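Local coordinates for hypothetical protein PAE2307 (Pyrobaculum aerophilum, PDB 1WVQ) that is of unknown function in detail but probably acts as an adenosine-specific kinase, at residues 21-35 with 103-116. Numbering follows the deposited sequence.
Sequences VIIGQAHFIKTVEDL and IKNVPEVVRIFAAT. With PO4 (phosphate ion), chain D.
R111 and Q25 face each other as an antiparallel hydrogen-bonded pair, and their side chains run alongside one another off the same face of the sheet. From R111 CB outward, CB and CG brush Q25 CB while also nearing O4 of the phosphate ion, and CD packs 3.6 Å from Q25 CD. A bend at chi3 (75°) then swings the guanidinium round to divide its donors. NE binds phosphate O4 at 2.9 Å, almost straight at 169°, and NH2 donates to phosphate O2. NH1 reaches Q25 OE1 at 3.1 Å from above the amide plane. The edge of the F113 ring meets one face of the guanidinium, with CE1 over its centre. With R111 cut back to an alanine, Q25 OE1 is likely to lose this donor and the phosphate two of its hydrogen bonds, although R111 residues of the second and third subunits also bind the ion. Within this chain, strands 20-25 and 111-116 pair at one border of a five-stranded antiparallel sheet, with two classic beta bulges: Q25 O accepts from V110 N and R111 N, and I23 O from F113 N and A114 N. Past the strands, the chains stay joined as H27 ND1 donates to E108 O on a lone pair, 2.9 Å away; the loop's F28 N binds the phosphohistidine at position 85. E108 bends at chi2 (93°), bringing OE1 within 2.5 Å of D34 OD2. K30 NZ grips D34 OD2 at 2.7 Å and, more weakly, E108 OE2, while the other carboxylate oxygen of D34 pairs with K166 of the second subunit.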
loop_
_atom_site.group_PDB
_atom_site.type_symbol
_atom_site.label_atom_id
_atom_site.label_comp_id
_atom_site.label_asym_id
_atom_site.label_seq_id
_atom_site.Cartn_x
_atom_site.Cartn_y
_atom_site.Cartn_z
ATOM N N VAL A 21 20.961 10.272 -0.800
ATOM C CA VAL A 21 20.059 11.398 -0.966
ATOM C C VAL A 21 18.790 10.909 -1.650
ATOM O O VAL A 21 18.829 10.001 -2.484
ATOM C CB VAL A 21 20.718 12.533 -1.808
ATOM C CG1 VAL A 21 20.862 12.103 -3.270
ATOM C CG2 VAL A 21 19.898 13.815 -1.695
ATOM N N ILE A 22 17.663 11.485 -1.246
ATOM C CA ILE A 22 16.364 11.167 -1.818
ATOM C C ILE A 22 15.776 12.531 -2.159
ATOM O O ILE A 22 15.684 13.406 -1.294
ATOM C CB ILE A 22 15.447 10.436 -0.805
ATOM C CG1 ILE A 22 16.056 9.082 -0.433
ATOM C CG2 ILE A 22 14.063 10.213 -1.410
ATOM C CD1 ILE A 22 15.360 8.388 0.736
ATOM N N ILE A 23 15.426 12.722 -3.425
ATOM C CA ILE A 23 14.862 13.986 -3.887
ATOM C C ILE A 23 13.506 13.699 -4.513
ATOM O O ILE A 23 13.356 12.748 -5.283
ATOM C CB ILE A 23 15.778 14.655 -4.943
ATOM C CG1 ILE A 23 17.197 14.785 -4.388
ATOM C CG2 ILE A 23 15.226 16.031 -5.329
ATOM C CD1 ILE A 23 18.202 15.287 -5.403
ATOM N N GLY A 24 12.518 14.519 -4.176
ATOM C CA GLY A 24 11.189 14.315 -4.721
ATOM C C GLY A 24 10.338 15.565 -4.780
ATOM O O GLY A 24 10.831 16.684 -4.630
ATOM N N GLN A 25 9.046 15.368 -5.005
ATOM C CA GLN A 25 8.108 16.478 -5.084
ATOM C C GLN A 25 6.877 16.122 -4.274
ATOM O O GLN A 25 6.418 14.982 -4.298
ATOM C CB GLN A 25 7.719 16.734 -6.541
ATOM C CG GLN A 25 6.946 18.024 -6.785
ATOM C CD GLN A 25 6.570 18.173 -8.247
ATOM O OE1 GLN A 25 7.441 18.210 -9.121
ATOM N NE2 GLN A 25 5.275 18.244 -8.522
ATOM N N ALA A 26 6.349 17.104 -3.552
ATOM C CA ALA A 26 5.167 16.900 -2.728
ATOM C C ALA A 26 4.281 18.128 -2.856
ATOM O O ALA A 26 4.173 18.711 -3.937
ATOM C CB ALA A 26 5.580 16.691 -1.277
ATOM N N HIS A 27 3.638 18.501 -1.757
ATOM C CA HIS A 27 2.780 19.680 -1.720
ATOM C C HIS A 27 2.272 19.826 -0.292
ATOM O O HIS A 27 2.218 18.850 0.445
ATOM C CB HIS A 27 1.599 19.545 -2.693
ATOM C CG HIS A 27 0.488 18.682 -2.187
ATOM N ND1 HIS A 27 0.584 17.309 -2.119
ATOM C CD2 HIS A 27 -0.756 18.995 -1.751
ATOM C CE1 HIS A 27 -0.552 16.813 -1.664
ATOM N NE2 HIS A 27 -1.383 17.815 -1.436
ATOM N N PHE A 28 1.931 21.053 0.092
ATOM C CA PHE A 28 1.415 21.351 1.424
ATOM C C PHE A 28 2.496 21.322 2.503
ATOM O O PHE A 28 3.334 20.426 2.553
ATOM C CB PHE A 28 0.275 20.387 1.773
ATOM C CG PHE A 28 -0.470 20.747 3.026
ATOM C CD1 PHE A 28 -0.817 22.070 3.296
ATOM C CD2 PHE A 28 -0.866 19.755 3.917
ATOM C CE1 PHE A 28 -1.552 22.392 4.441
ATOM C CE2 PHE A 28 -1.601 20.070 5.064
ATOM C CZ PHE A 28 -1.942 21.386 5.322
ATOM N N ILE A 29 2.452 22.328 3.369
ATOM C CA ILE A 29 3.421 22.497 4.440
ATOM C C ILE A 29 3.575 21.291 5.369
ATOM O O ILE A 29 4.653 21.066 5.917
ATOM C CB ILE A 29 3.073 23.773 5.256
ATOM C CG1 ILE A 29 4.321 24.310 5.951
ATOM C CG2 ILE A 29 1.975 23.478 6.255
ATOM C CD1 ILE A 29 4.129 25.702 6.541
ATOM N N LYS A 30 2.514 20.507 5.536
ATOM C CA LYS A 30 2.586 19.343 6.414
ATOM C C LYS A 30 3.616 18.319 5.922
ATOM O O LYS A 30 4.026 17.439 6.671
ATOM C CB LYS A 30 1.204 18.695 6.546
ATOM C CG LYS A 30 1.099 17.681 7.690
ATOM C CD LYS A 30 -0.357 17.401 8.076
ATOM C CE LYS A 30 -1.112 16.584 7.030
ATOM N NZ LYS A 30 -0.727 15.141 7.075
ATOM N N THR A 31 4.038 18.444 4.669
ATOM C CA THR A 31 5.029 17.534 4.102
ATOM C C THR A 31 6.270 17.379 4.986
ATOM O O THR A 31 6.752 16.263 5.209
ATOM C CB THR A 31 5.496 18.024 2.704
ATOM O OG1 THR A 31 4.420 17.904 1.769
ATOM C CG2 THR A 31 6.682 17.200 2.206
ATOM N N VAL A 32 6.786 18.494 5.491
ATOM C CA VAL A 32 7.991 18.434 6.306
ATOM C C VAL A 32 7.827 17.571 7.556
ATOM O O VAL A 32 8.724 16.802 7.893
ATOM C CB VAL A 32 8.485 19.855 6.692
ATOM C CG1 VAL A 32 7.565 20.481 7.709
ATOM C CG2 VAL A 32 9.909 19.785 7.224
ATOM N N GLU A 33 6.688 17.676 8.233
ATOM C CA GLU A 33 6.468 16.870 9.429
ATOM C C GLU A 33 6.202 15.410 9.082
ATOM O O GLU A 33 6.699 14.505 9.758
ATOM C CB GLU A 33 5.312 17.438 10.255
ATOM C CG GLU A 33 5.624 18.820 10.823
ATOM C CD GLU A 33 4.786 19.186 12.039
ATOM O OE1 GLU A 33 4.244 18.276 12.702
ATOM O OE2 GLU A 33 4.700 20.391 12.340
ATOM N N ASP A 34 5.434 15.165 8.028
ATOM C CA ASP A 34 5.144 13.788 7.655
ATOM C C ASP A 34 6.396 13.040 7.207
ATOM O O ASP A 34 6.549 11.853 7.498
ATOM C CB ASP A 34 4.065 13.739 6.569
ATOM C CG ASP A 34 2.686 14.137 7.093
ATOM O OD1 ASP A 34 2.493 14.189 8.331
ATOM O OD2 ASP A 34 1.783 14.380 6.264
ATOM N N LEU A 35 7.299 13.725 6.511
ATOM C CA LEU A 35 8.536 13.086 6.078
ATOM C C LEU A 35 9.435 12.830 7.290
ATOM O O LEU A 35 10.093 11.798 7.373
ATOM C CB LEU A 35 9.256 13.951 5.033
ATOM C CG LEU A 35 8.624 13.957 3.633
ATOM C CD1 LEU A 35 9.416 14.876 2.723
ATOM C CD2 LEU A 35 8.605 12.539 3.064
ATOM N N ILE A 103 7.900 6.696 2.533
ATOM C CA ILE A 103 7.883 7.986 1.861
ATOM C C ILE A 103 6.856 8.017 0.727
ATOM O O ILE A 103 6.123 8.992 0.582
ATOM C CB ILE A 103 9.279 8.328 1.319
ATOM C CG1 ILE A 103 10.228 8.556 2.498
ATOM C CG2 ILE A 103 9.216 9.567 0.430
ATOM C CD1 ILE A 103 11.682 8.678 2.094
ATOM N N LYS A 104 6.797 6.950 -0.063
ATOM C CA LYS A 104 5.848 6.872 -1.173
ATOM C C LYS A 104 4.403 7.010 -0.700
ATOM O O LYS A 104 3.564 7.577 -1.402
ATOM C CB LYS A 104 5.973 5.530 -1.905
ATOM C CG LYS A 104 7.309 5.254 -2.572
ATOM C CD LYS A 104 7.319 3.823 -3.092
ATOM C CE LYS A 104 8.698 3.412 -3.582
ATOM N NZ LYS A 104 8.753 1.950 -3.923
ATOM N N ASN A 105 4.134 6.487 0.492
ATOM C CA ASN A 105 2.800 6.481 1.080
ATOM C C ASN A 105 2.396 7.724 1.852
ATOM O O ASN A 105 1.289 7.782 2.382
ATOM C CB ASN A 105 2.650 5.257 1.982
ATOM C CG ASN A 105 2.774 3.951 1.217
ATOM O OD1 ASN A 105 3.007 2.894 1.805
ATOM N ND2 ASN A 105 2.610 4.016 -0.098
ATOM N N VAL A 106 3.288 8.703 1.952
ATOM C CA VAL A 106 2.932 9.945 2.629
ATOM C C VAL A 106 1.970 10.607 1.645
ATOM O O VAL A 106 2.320 10.818 0.489
ATOM C CB VAL A 106 4.164 10.838 2.846
ATOM C CG1 VAL A 106 3.723 12.241 3.243
ATOM C CG2 VAL A 106 5.051 10.236 3.932
ATOM N N PRO A 107 0.744 10.925 2.085
ATOM C CA PRO A 107 -0.230 11.551 1.185
ATOM C C PRO A 107 0.231 12.779 0.394
ATOM O O PRO A 107 -0.193 12.968 -0.742
ATOM C CB PRO A 107 -1.405 11.848 2.110
ATOM C CG PRO A 107 -1.350 10.684 3.066
ATOM C CD PRO A 107 0.132 10.638 3.394
ATOM N N GLU A 108 1.086 13.612 0.979
ATOM C CA GLU A 108 1.566 14.803 0.277
ATOM C C GLU A 108 2.547 14.492 -0.855
ATOM O O GLU A 108 2.638 15.247 -1.819
ATOM C CB GLU A 108 2.266 15.772 1.239
ATOM C CG GLU A 108 1.367 16.517 2.204
ATOM C CD GLU A 108 1.238 15.810 3.531
ATOM O OE1 GLU A 108 2.105 14.963 3.837
ATOM O OE2 GLU A 108 0.283 16.109 4.274
ATOM N N VAL A 109 3.279 13.389 -0.727
ATOM C CA VAL A 109 4.284 13.004 -1.718
ATOM C C VAL A 109 3.678 12.492 -3.015
ATOM O O VAL A 109 2.843 11.594 -3.001
ATOM C CB VAL A 109 5.239 11.920 -1.143
ATOM C CG1 VAL A 109 6.191 11.417 -2.230
ATOM C CG2 VAL A 109 6.036 12.494 0.021
ATOM N N VAL A 110 4.101 13.074 -4.137
ATOM C CA VAL A 110 3.597 12.652 -5.440
ATOM C C VAL A 110 4.682 12.140 -6.383
ATOM O O VAL A 110 4.384 11.398 -7.318
ATOM C CB VAL A 110 2.815 13.794 -6.143
ATOM C CG1 VAL A 110 1.451 13.966 -5.478
ATOM C CG2 VAL A 110 3.602 15.095 -6.077
ATOM N N ARG A 111 5.934 12.524 -6.143
ATOM C CA ARG A 111 7.037 12.083 -6.995
ATOM C C ARG A 111 8.330 11.883 -6.216
ATOM O O ARG A 111 8.576 12.558 -5.228
ATOM C CB ARG A 111 7.327 13.123 -8.090
ATOM C CG ARG A 111 6.102 13.755 -8.721
ATOM C CD ARG A 111 6.488 14.881 -9.672
ATOM N NE ARG A 111 7.040 14.375 -10.927
ATOM C CZ ARG A 111 7.535 15.150 -11.884
ATOM N NH1 ARG A 111 7.551 16.466 -11.726
ATOM N NH2 ARG A 111 8.008 14.610 -12.998
ATOM N N ILE A 112 9.147 10.939 -6.669
ATOM C CA ILE A 112 10.462 10.707 -6.081
ATOM C C ILE A 112 11.375 10.658 -7.303
ATOM O O ILE A 112 11.319 9.715 -8.083
ATOM C CB ILE A 112 10.543 9.374 -5.304
ATOM C CG1 ILE A 112 9.609 9.425 -4.091
ATOM C CG2 ILE A 112 11.985 9.125 -4.863
ATOM C CD1 ILE A 112 9.625 8.160 -3.244
ATOM N N PHE A 113 12.190 11.698 -7.474
ATOM C CA PHE A 113 13.089 11.814 -8.623
ATOM C C PHE A 113 14.321 10.923 -8.550
ATOM O O PHE A 113 14.835 10.478 -9.578
ATOM C CB PHE A 113 13.551 13.270 -8.782
ATOM C CG PHE A 113 12.431 14.248 -9.017
ATOM C CD1 PHE A 113 11.677 14.195 -10.187
ATOM C CD2 PHE A 113 12.141 15.234 -8.076
ATOM C CE1 PHE A 113 10.647 15.106 -10.423
ATOM C CE2 PHE A 113 11.111 16.152 -8.302
ATOM C CZ PHE A 113 10.364 16.087 -9.480
ATOM N N ALA A 114 14.800 10.672 -7.339
ATOM C CA ALA A 114 15.987 9.853 -7.176
ATOM C C ALA A 114 16.234 9.417 -5.743
ATOM O O ALA A 114 15.856 10.098 -4.793
ATOM C CB ALA A 114 17.212 10.622 -7.685
ATOM N N ALA A 115 16.877 8.261 -5.616
ATOM C CA ALA A 115 17.284 7.689 -4.339
ATOM C C ALA A 115 18.633 7.110 -4.738
ATOM O O ALA A 115 18.697 6.124 -5.471
ATOM C CB ALA A 115 16.326 6.586 -3.900
ATOM N N THR A 116 19.716 7.721 -4.276
ATOM C CA THR A 116 21.023 7.252 -4.697
ATOM C C THR A 116 22.170 7.766 -3.841
ATOM O O THR A 116 22.003 8.644 -2.990
ATOM C CB THR A 116 21.264 7.694 -6.159
ATOM O OG1 THR A 116 22.430 7.053 -6.691
ATOM C CG2 THR A 116 21.450 9.210 -6.222
HETATM P P PO4 D . 7.825 10.844 -12.085
HETATM O O1 PO4 D . 8.823 10.419 -11.066
HETATM O O2 PO4 D . 8.481 11.733 -13.085
HETATM O O3 PO4 D . 7.279 9.641 -12.772
HETATM O O4 PO4 D . 6.721 11.584 -11.417
#